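Local coordinates for L-methionine gamma-lyase (Fusobacterium nucleatum subsp. nucleatum ATCC 25586, PDB 7BQW), which belongs to the pyridoxal phosphate-dependent enzymes of the Cys/Met metabolism family and assembles from four copies of one chain, at residues L25-Y30 against N61-V66; K283-Y288 against E315-F320; M311-L316 against D369-L374. All blocks are in the same frame, centred on the assembly; numbering follows the deposited sequence.

Contact 1 (L25-Y30 against N61-V66); sequences LAMPIY and NPTTTV
The hydroxyl of Thr63 is bonded twice by the loop 25-30. Thr63 OG1 accepts the backbone N-H of Tyr30 at 2.9 Å (165° at the hydrogen) and donates to Pro28 O at 3.0 Å, in the carbonyl plane and on a lone pair. One hydroxyl thereby bridges the two peptide groups that flank Ile29, whose CB points away from the helix. With OG1 anti to the carbonyl carbon (chi1 -48°), the methyl of Thr63 is left to approach CG of Met27. A third bond grips the same loop one peptide further on, where Asn61 ND2 donates to Tyr30 O over 3.0 Å, almost within its own amide plane. The other end of that amide, OD1, takes weak bonds from the N-H groups of Thr63 and Thr64, which should help fix the rotation of the side chain at the start of the helix.

Between these polar grips, Pro62 lays its ring over one face of Tyr30. Its CG sits 3.5 Å from the centroid of the Tyr30 ring and only 10° off the normal, a CH-pi contact almost over the ring centre. Next to Thr63, the bent chain of Met27 runs along the helix, its CE 4.0 Å from Pro62 CB and its SD 3.9 Å from Val66 CG2. The phenol oxygen of Tyr30 is hydrogen-bonded to Tyr22 OH of the same chain.

The contact thus docks the first turn of helix 62-75 on an irregular segment that follows helix 19-22. Helix 247-257 packs against Ile29, Asn61 and Thr64, while a second subunit forms backbone hydrogen bonds with Ile29 and places its own Tyr30 against Pro28.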
loop_
_atom_site.group_PDB
_atom_site.type_symbol
_atom_site.label_atom_id
_atom_site.label_comp_id
_atom_site.label_asym_id
_atom_site.label_seq_id
_atom_site.Cartn_x
_atom_site.Cartn_y
_atom_site.Cartn_z
ATOM N N LEU A 25 -18.457 -1.436 2.930
ATOM C CA LEU A 25 -18.113 -1.874 4.275
ATOM C C LEU A 25 -16.641 -1.632 4.575
ATOM O O LEU A 25 -16.269 -1.423 5.746
ATOM C CB LEU A 25 -18.427 -3.359 4.461
ATOM C CG LEU A 25 -19.874 -3.790 4.261
ATOM C CD1 LEU A 25 -19.932 -4.755 3.087
ATOM C CD2 LEU A 25 -20.422 -4.444 5.523
ATOM N N ALA A 26 -15.795 -1.702 3.544
ATOM C CA ALA A 26 -14.362 -1.559 3.730
ATOM C C ALA A 26 -14.034 -0.081 3.787
ATOM O O ALA A 26 -14.478 0.698 2.939
ATOM C CB ALA A 26 -13.572 -2.259 2.622
ATOM N N MET A 27 -13.298 0.302 4.817
ATOM C CA MET A 27 -12.957 1.692 5.036
ATOM C C MET A 27 -11.980 2.138 3.962
ATOM O O MET A 27 -10.891 1.567 3.863
ATOM C CB MET A 27 -12.346 1.866 6.427
ATOM C CG MET A 27 -11.961 3.285 6.747
ATOM S SD MET A 27 -13.437 4.262 6.593
ATOM C CE MET A 27 -12.827 5.943 6.475
ATOM N N PRO A 28 -12.312 3.136 3.145
ATOM C CA PRO A 28 -11.313 3.679 2.220
ATOM C C PRO A 28 -10.055 4.097 2.975
ATOM O O PRO A 28 -10.105 4.411 4.163
ATOM C CB PRO A 28 -12.032 4.873 1.593
ATOM C CG PRO A 28 -13.465 4.528 1.708
ATOM C CD PRO A 28 -13.617 3.797 2.992
ATOM N N ILE A 29 -8.909 4.021 2.294
ATOM C CA ILE A 29 -7.632 4.470 2.847
ATOM C C ILE A 29 -7.424 5.932 2.477
ATOM O O ILE A 29 -7.311 6.282 1.292
ATOM C CB ILE A 29 -6.459 3.609 2.352
ATOM C CG1 ILE A 29 -6.734 2.129 2.635
ATOM C CG2 ILE A 29 -5.136 4.071 3.022
ATOM C CD1 ILE A 29 -5.731 1.172 2.028
ATOM N N TYR A 30 -7.387 6.790 3.497
ATOM C CA TYR A 30 -7.095 8.207 3.305
ATOM C C TYR A 30 -5.584 8.382 3.398
ATOM O O TYR A 30 -5.034 8.833 4.406
ATOM C CB TYR A 30 -7.810 9.059 4.345
ATOM C CG TYR A 30 -9.262 9.393 4.071
ATOM C CD1 TYR A 30 -10.246 8.411 4.112
ATOM C CD2 TYR A 30 -9.658 10.704 3.821
ATOM C CE1 TYR A 30 -11.574 8.720 3.884
ATOM C CE2 TYR A 30 -10.981 11.016 3.585
ATOM C CZ TYR A 30 -11.937 10.012 3.621
ATOM O OH TYR A 30 -13.263 10.305 3.411
ATOM N N ASN A 61 -7.118 11.789 10.943
ATOM C CA ASN A 61 -7.308 10.918 9.778
ATOM C C ASN A 61 -8.515 9.973 9.897
ATOM O O ASN A 61 -8.590 9.175 10.832
ATOM C CB ASN A 61 -6.048 10.083 9.523
ATOM C CG ASN A 61 -6.091 9.357 8.179
ATOM O OD1 ASN A 61 -6.702 8.274 8.045
ATOM N ND2 ASN A 61 -5.440 9.941 7.181
ATOM N N PRO A 62 -9.422 10.026 8.910
ATOM C CA PRO A 62 -10.641 9.189 8.978
ATOM C C PRO A 62 -10.379 7.695 9.119
ATOM O O PRO A 62 -11.080 7.025 9.890
ATOM C CB PRO A 62 -11.354 9.506 7.650
ATOM C CG PRO A 62 -10.780 10.790 7.182
ATOM C CD PRO A 62 -9.350 10.798 7.655
ATOM N N THR A 63 -9.391 7.157 8.385
ATOM C CA THR A 63 -9.070 5.731 8.462
ATOM C C THR A 63 -8.571 5.353 9.854
ATOM O O THR A 63 -9.012 4.350 10.425
ATOM C CB THR A 63 -8.028 5.354 7.384
ATOM O OG1 THR A 63 -8.400 5.878 6.091
ATOM C CG2 THR A 63 -7.841 3.858 7.286
ATOM N N THR A 64 -7.664 6.151 10.420
ATOM C CA THR A 64 -7.123 5.870 11.750
ATOM C C THR A 64 -8.199 5.986 12.827
ATOM O O THR A 64 -8.185 5.236 13.817
ATOM C CB THR A 64 -5.950 6.828 12.047
ATOM O OG1 THR A 64 -5.118 6.936 10.886
ATOM C CG2 THR A 64 -5.096 6.327 13.194
ATOM N N THR A 65 -9.139 6.922 12.655
ATOM C CA THR A 65 -10.206 7.088 13.643
ATOM C C THR A 65 -11.021 5.809 13.810
ATOM O O THR A 65 -11.282 5.375 14.947
ATOM C CB THR A 65 -11.119 8.245 13.252
ATOM O OG1 THR A 65 -10.342 9.433 13.074
ATOM C CG2 THR A 65 -12.140 8.475 14.328
ATOM N N VAL A 66 -11.442 5.202 12.685
ATOM C CA VAL A 66 -12.178 3.933 12.723
ATOM C C VAL A 66 -11.431 2.907 13.568
ATOM O O VAL A 66 -12.017 2.240 14.425
ATOM C CB VAL A 66 -12.430 3.401 11.295
ATOM C CG1 VAL A 66 -12.889 1.961 11.340
ATOM C CG2 VAL A 66 -13.455 4.253 10.540
#

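Contact 2 (K283-Y288 against E315-F320); sequences KVEKVY and ELKGGF
Val284 and Leu316 face each other as an antiparallel non-hydrogen-bonded pair, their CA atoms 4.8 Å apart, with Lys317 N bonded to Lys283 O (3.1 Å) on one side and Glu285 N to Glu315 O (3.2 Å) on the other. The next bond, from Glu315 N to Lys286 O at 2.7 Å, returns to the same glutamate, which therefore stands opposite both Glu285 and Lys286. This is a beta bulge in the edge strand 284-288, and the helix-like backbone of Glu285 (psi -59°) makes room for the extra residue.

Around the bulge, Glu315 directs its CB at the backbone of Lys286. With CG anti to the carbonyl carbon (chi1 -83°), Glu315 brings that atom to the edge of the Tyr288 ring, near its plane, 3.3 Å from Tyr288 OH. Val284 rests CG1 on Glu315 O at 3.4 Å, and its other methyl comes loosely toward Leu316 CD2. The Leu316 side chain also packs on Ala322 and Leu326 of helix 319-329, which the chain enters through a type I turn from Leu316 to Gly319. On the solvent side, Lys317 passes its CB 3.3 Å from Lys283 O and curls back at its end, so that its NZ forms a long salt bridge of 4.0 Å with Glu285 OE2.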
loop_
_atom_site.group_PDB
_atom_site.type_symbol
_atom_site.label_atom_id
_atom_site.label_comp_id
_atom_site.label_asym_id
_atom_site.label_seq_id
_atom_site.Cartn_x
_atom_site.Cartn_y
_atom_site.Cartn_z
ATOM N N LYS A 283 12.711 -34.586 27.396
ATOM C CA LYS A 283 13.806 -33.646 27.222
ATOM C C LYS A 283 13.471 -32.233 27.704
ATOM O O LYS A 283 14.326 -31.346 27.606
ATOM C CB LYS A 283 14.231 -33.645 25.752
ATOM C CG LYS A 283 14.519 -35.050 25.218
ATOM C CD LYS A 283 15.796 -35.076 24.389
ATOM C CE LYS A 283 15.665 -36.018 23.216
ATOM N NZ LYS A 283 16.574 -35.647 22.101
ATOM N N VAL A 284 12.276 -32.015 28.254
ATOM C CA VAL A 284 11.835 -30.713 28.740
ATOM C C VAL A 284 11.695 -30.778 30.258
ATOM O O VAL A 284 10.994 -31.652 30.786
ATOM C CB VAL A 284 10.504 -30.297 28.088
ATOM C CG1 VAL A 284 9.922 -29.067 28.784
ATOM C CG2 VAL A 284 10.690 -30.055 26.594
ATOM N N GLU A 285 12.339 -29.832 30.953
ATOM C CA GLU A 285 12.348 -29.807 32.415
ATOM C C GLU A 285 11.098 -29.133 32.984
ATOM O O GLU A 285 10.343 -29.752 33.748
ATOM C CB GLU A 285 13.616 -29.103 32.912
ATOM C CG GLU A 285 13.624 -28.746 34.399
ATOM C CD GLU A 285 14.345 -29.778 35.258
ATOM O OE1 GLU A 285 14.004 -29.905 36.452
ATOM O OE2 GLU A 285 15.247 -30.472 34.743
ATOM N N LYS A 286 10.862 -27.862 32.630
ATOM C CA LYS A 286 9.705 -27.117 33.121
ATOM C C LYS A 286 9.005 -26.376 31.987
ATOM O O LYS A 286 9.573 -26.143 30.913
ATOM C CB LYS A 286 10.090 -26.112 34.216
ATOM C CG LYS A 286 8.900 -25.666 35.062
ATOM C CD LYS A 286 9.311 -24.919 36.315
ATOM C CE LYS A 286 9.924 -23.580 35.981
ATOM N NZ LYS A 286 9.831 -22.654 37.134
ATOM N N VAL A 287 7.751 -26.004 32.247
ATOM C CA VAL A 287 6.941 -25.227 31.320
ATOM C C VAL A 287 6.336 -24.051 32.079
ATOM O O VAL A 287 5.721 -24.238 33.134
ATOM C CB VAL A 287 5.834 -26.079 30.664
ATOM C CG1 VAL A 287 4.787 -25.180 30.016
ATOM C CG2 VAL A 287 6.429 -27.048 29.638
ATOM N N TYR A 288 6.526 -22.842 31.549
ATOM C CA TYR A 288 5.910 -21.627 32.071
ATOM C C TYR A 288 4.671 -21.310 31.238
ATOM O O TYR A 288 4.780 -21.050 30.033
ATOM C CB TYR A 288 6.892 -20.452 32.028
ATOM C CG TYR A 288 8.250 -20.728 32.630
ATOM C CD1 TYR A 288 9.242 -21.372 31.900
ATOM C CD2 TYR A 288 8.548 -20.328 33.929
ATOM C CE1 TYR A 288 10.489 -21.625 32.457
ATOM C CE2 TYR A 288 9.799 -20.563 34.493
ATOM C CZ TYR A 288 10.763 -21.220 33.754
ATOM O OH TYR A 288 12.003 -21.471 34.305
ATOM N N GLU A 315 11.564 -24.602 29.871
ATOM C CA GLU A 315 12.967 -24.895 30.128
ATOM C C GLU A 315 13.397 -26.157 29.392
ATOM O O GLU A 315 12.654 -27.142 29.330
ATOM C CB GLU A 315 13.204 -25.076 31.628
ATOM C CG GLU A 315 13.391 -23.789 32.396
ATOM C CD GLU A 315 14.762 -23.170 32.172
ATOM O OE1 GLU A 315 15.678 -23.887 31.696
ATOM O OE2 GLU A 315 14.921 -21.963 32.477
ATOM N N LEU A 316 14.608 -26.128 28.847
ATOM C CA LEU A 316 15.190 -27.300 28.208
ATOM C C LEU A 316 16.119 -28.006 29.184
ATOM O O LEU A 316 16.814 -27.365 29.979
ATOM C CB LEU A 316 15.951 -26.922 26.938
ATOM C CG LEU A 316 15.097 -26.900 25.661
ATOM C CD1 LEU A 316 15.921 -26.506 24.449
ATOM C CD2 LEU A 316 14.402 -28.235 25.417
ATOM N N LYS A 317 16.111 -29.338 29.135
ATOM C CA LYS A 317 17.001 -30.095 30.005
ATOM C C LYS A 317 18.455 -29.803 29.667
ATOM O O LYS A 317 19.245 -29.433 30.542
ATOM C CB LYS A 317 16.705 -31.593 29.896
ATOM C CG LYS A 317 15.754 -32.118 30.965
ATOM C CD LYS A 317 16.010 -33.590 31.274
ATOM C CE LYS A 317 17.427 -33.834 31.822
ATOM N NZ LYS A 317 17.779 -32.994 33.019
ATOM N N GLY A 318 18.815 -29.930 28.391
ATOM C CA GLY A 318 20.195 -29.818 27.961
ATOM C C GLY A 318 20.717 -28.406 27.801
ATOM O O GLY A 318 21.713 -28.193 27.103
ATOM N N GLY A 319 20.033 -27.434 28.409
ATOM C CA GLY A 319 20.547 -26.074 28.520
ATOM C C GLY A 319 20.857 -25.405 27.191
ATOM O O GLY A 319 20.162 -25.593 26.181
ATOM N N PHE A 320 21.941 -24.621 27.197
ATOM C CA PHE A 320 22.297 -23.751 26.078
ATOM C C PHE A 320 22.377 -24.514 24.760
ATOM O O PHE A 320 21.693 -24.175 23.790
ATOM C CB PHE A 320 23.627 -23.050 26.386
ATOM C CG PHE A 320 24.038 -22.017 25.361
ATOM C CD1 PHE A 320 23.612 -20.705 25.473
ATOM C CD2 PHE A 320 24.863 -22.363 24.296
ATOM C CE1 PHE A 320 23.994 -19.759 24.538
ATOM C CE2 PHE A 320 25.238 -21.425 23.364
ATOM C CZ PHE A 320 24.807 -20.122 23.486
#

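Contact 3 (M311-L316 against D369-L374); sequences MISFEL and DGLVRL
Two inner strands of the small mixed sheet, 311-316 and 372-375, run antiparallel here, with Ile312 paired to Leu374 and Phe314 to Val372. Both are hydrogen-bonded pairs: Leu374 N reaches Ile312 O at 2.8 Å, nearly in line with the carbonyl, and Val372 N reaches Phe314 O at 2.9 Å. Each is matched by a bond in the reverse direction. Beyond Val372 the pairing weakens, Leu316 N making only a bent bond to Gly370 O.

Ile312, Phe314, Val372 and Leu374 share one face. Phe314 holds CG between its backbone N and carbonyl carbon (chi1 62°), which lays the ring alongside Val372. The CB of Val372 stands over the ring, off centre, 3.8 Å from the Phe314 centroid and 24° from the normal. Val372 CG2 meets Leu316 CD1 at 3.7 Å. This is the face on which helix 260-279 packs, through Ile274, Val275 and Leu278, giving the sheet a helical layer as in the C-terminal part of related fold-type I enzymes.

Ser313 and Arg373, a non-hydrogen-bonded pair, occupy the other face. Ser313 OG lies 3.4 Å from Leu371 CD1 and near Val372 O, and has its strongest polar partner in Pro159 O. Met311, folded back by its bent torsions, puts CE 3.6 Å from Arg373 CD and 3.3 Å from Leu374 O. The Arg373 guanidinium itself makes a weak bond to Ser338 O through NH1.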
loop_
_atom_site.group_PDB
_atom_site.type_symbol
_atom_site.label_atom_id
_atom_site.label_comp_id
_atom_site.label_asym_id
_atom_site.label_seq_id
_atom_site.Cartn_x
_atom_site.Cartn_y
_atom_site.Cartn_z
ATOM N N MET A 311 1.049 -17.612 24.367
ATOM C CA MET A 311 2.492 -17.537 24.555
ATOM C C MET A 311 2.884 -18.622 25.545
ATOM O O MET A 311 2.329 -18.676 26.647
ATOM C CB MET A 311 2.904 -16.158 25.068
ATOM C CG MET A 311 2.746 -15.054 24.051
ATOM S SD MET A 311 3.789 -15.339 22.603
ATOM C CE MET A 311 5.378 -15.662 23.393
ATOM N N ILE A 312 3.810 -19.493 25.145
ATOM C CA ILE A 312 4.290 -20.585 25.985
ATOM C C ILE A 312 5.789 -20.433 26.145
ATOM O O ILE A 312 6.500 -20.200 25.162
ATOM C CB ILE A 312 3.995 -21.987 25.400
ATOM C CG1 ILE A 312 2.581 -22.110 24.829
ATOM C CG2 ILE A 312 4.265 -23.080 26.443
ATOM C CD1 ILE A 312 2.351 -23.450 24.144
ATOM N N SER A 313 6.274 -20.625 27.369
ATOM C CA SER A 313 7.705 -20.670 27.636
ATOM C C SER A 313 8.054 -21.984 28.322
ATOM O O SER A 313 7.230 -22.569 29.030
ATOM C CB SER A 313 8.140 -19.490 28.504
ATOM O OG SER A 313 9.488 -19.173 28.252
ATOM N N PHE A 314 9.283 -22.452 28.119
ATOM C CA PHE A 314 9.641 -23.724 28.723
ATOM C C PHE A 314 11.150 -23.867 28.841
ATOM O O PHE A 314 11.910 -23.344 28.022
ATOM C CB PHE A 314 9.057 -24.892 27.928
ATOM C CG PHE A 314 9.554 -24.986 26.526
ATOM C CD1 PHE A 314 8.959 -24.246 25.514
ATOM C CD2 PHE A 314 10.594 -25.844 26.202
ATOM C CE1 PHE A 314 9.400 -24.350 24.210
ATOM C CE2 PHE A 314 11.038 -25.951 24.885
ATOM C CZ PHE A 314 10.437 -25.208 23.893
ATOM N N GLU A 315 11.564 -24.602 29.871
ATOM C CA GLU A 315 12.967 -24.895 30.128
ATOM C C GLU A 315 13.397 -26.157 29.392
ATOM O O GLU A 315 12.654 -27.142 29.330
ATOM C CB GLU A 315 13.204 -25.076 31.628
ATOM C CG GLU A 315 13.391 -23.789 32.396
ATOM C CD GLU A 315 14.762 -23.170 32.172
ATOM O OE1 GLU A 315 15.678 -23.887 31.696
ATOM O OE2 GLU A 315 14.921 -21.963 32.477
ATOM N N LEU A 316 14.608 -26.128 28.847
ATOM C CA LEU A 316 15.190 -27.300 28.208
ATOM C C LEU A 316 16.119 -28.006 29.184
ATOM O O LEU A 316 16.814 -27.365 29.979
ATOM C CB LEU A 316 15.951 -26.922 26.938
ATOM C CG LEU A 316 15.097 -26.900 25.661
ATOM C CD1 LEU A 316 15.921 -26.506 24.449
ATOM C CD2 LEU A 316 14.402 -28.235 25.417
ATOM N N ASP A 369 19.651 -20.673 30.736
ATOM C CA ASP A 369 20.346 -21.244 29.588
ATOM C C ASP A 369 19.442 -22.108 28.726
ATOM O O ASP A 369 19.737 -22.302 27.541
ATOM C CB ASP A 369 21.543 -22.066 30.059
ATOM C CG ASP A 369 22.743 -21.197 30.396
ATOM O OD1 ASP A 369 23.375 -20.671 29.451
ATOM O OD2 ASP A 369 23.046 -21.035 31.603
ATOM N N GLY A 370 18.358 -22.630 29.287
ATOM C CA GLY A 370 17.526 -23.562 28.557
ATOM C C GLY A 370 16.198 -22.980 28.132
ATOM O O GLY A 370 15.439 -23.629 27.406
ATOM N N LEU A 371 15.924 -21.750 28.563
ATOM C CA LEU A 371 14.631 -21.129 28.315
ATOM C C LEU A 371 14.383 -20.948 26.820
ATOM O O LEU A 371 15.216 -20.399 26.094
ATOM C CB LEU A 371 14.554 -19.778 29.026
ATOM C CG LEU A 371 13.134 -19.212 29.116
ATOM C CD1 LEU A 371 12.281 -20.161 29.918
ATOM C CD2 LEU A 371 13.083 -17.802 29.699
ATOM N N VAL A 372 13.225 -21.412 26.365
ATOM C CA VAL A 372 12.779 -21.234 24.990
ATOM C C VAL A 372 11.430 -20.530 25.021
ATOM O O VAL A 372 10.542 -20.918 25.789
ATOM C CB VAL A 372 12.678 -22.578 24.245
ATOM C CG1 VAL A 372 12.243 -22.353 22.811
ATOM C CG2 VAL A 372 14.006 -23.298 24.278
ATOM N N ARG A 373 11.278 -19.498 24.196
ATOM C CA ARG A 373 10.008 -18.798 24.059
ATOM C C ARG A 373 9.317 -19.250 22.776
ATOM O O ARG A 373 9.955 -19.335 21.717
ATOM C CB ARG A 373 10.213 -17.280 24.055
ATOM C CG ARG A 373 8.902 -16.483 23.969
ATOM C CD ARG A 373 8.947 -15.297 22.968
ATOM N NE ARG A 373 9.013 -15.685 21.545
ATOM C CZ ARG A 373 9.062 -14.809 20.530
ATOM N NH1 ARG A 373 9.145 -15.225 19.262
ATOM N NH2 ARG A 373 9.034 -13.499 20.782
ATOM N N LEU A 374 8.017 -19.545 22.872
ATOM C CA LEU A 374 7.217 -19.933 21.714
ATOM C C LEU A 374 5.993 -19.035 21.600
ATOM O O LEU A 374 5.272 -18.834 22.577
ATOM C CB LEU A 374 6.781 -21.413 21.805
ATOM C CG LEU A 374 6.207 -22.099 20.559
ATOM C CD1 LEU A 374 7.244 -22.148 19.432
ATOM C CD2 LEU A 374 5.692 -23.506 20.895
#

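Contacts 2 and 3 are successive steps across one sheet, their centres about 7 Å apart. Strand 311-316 serves both, offering one edge to 284-288 and the other to 372-375, and Glu315 and Leu316 belong to each. A probable hydrogen bond from Tyr288 N to Ser313 O (2.6 Å) continues the pairing past the bulge, and Tyr288 CE1 touches Leu371 CD1 at 3.4 Å. Contact 1 lies on the opposite side of the chain's centre, with centres about 46 Å from contact 2 and 40 Å from contact 3. It meets two neighbouring subunits, whereas no other chain of the tetramer touches the segments of contacts 2 and 3.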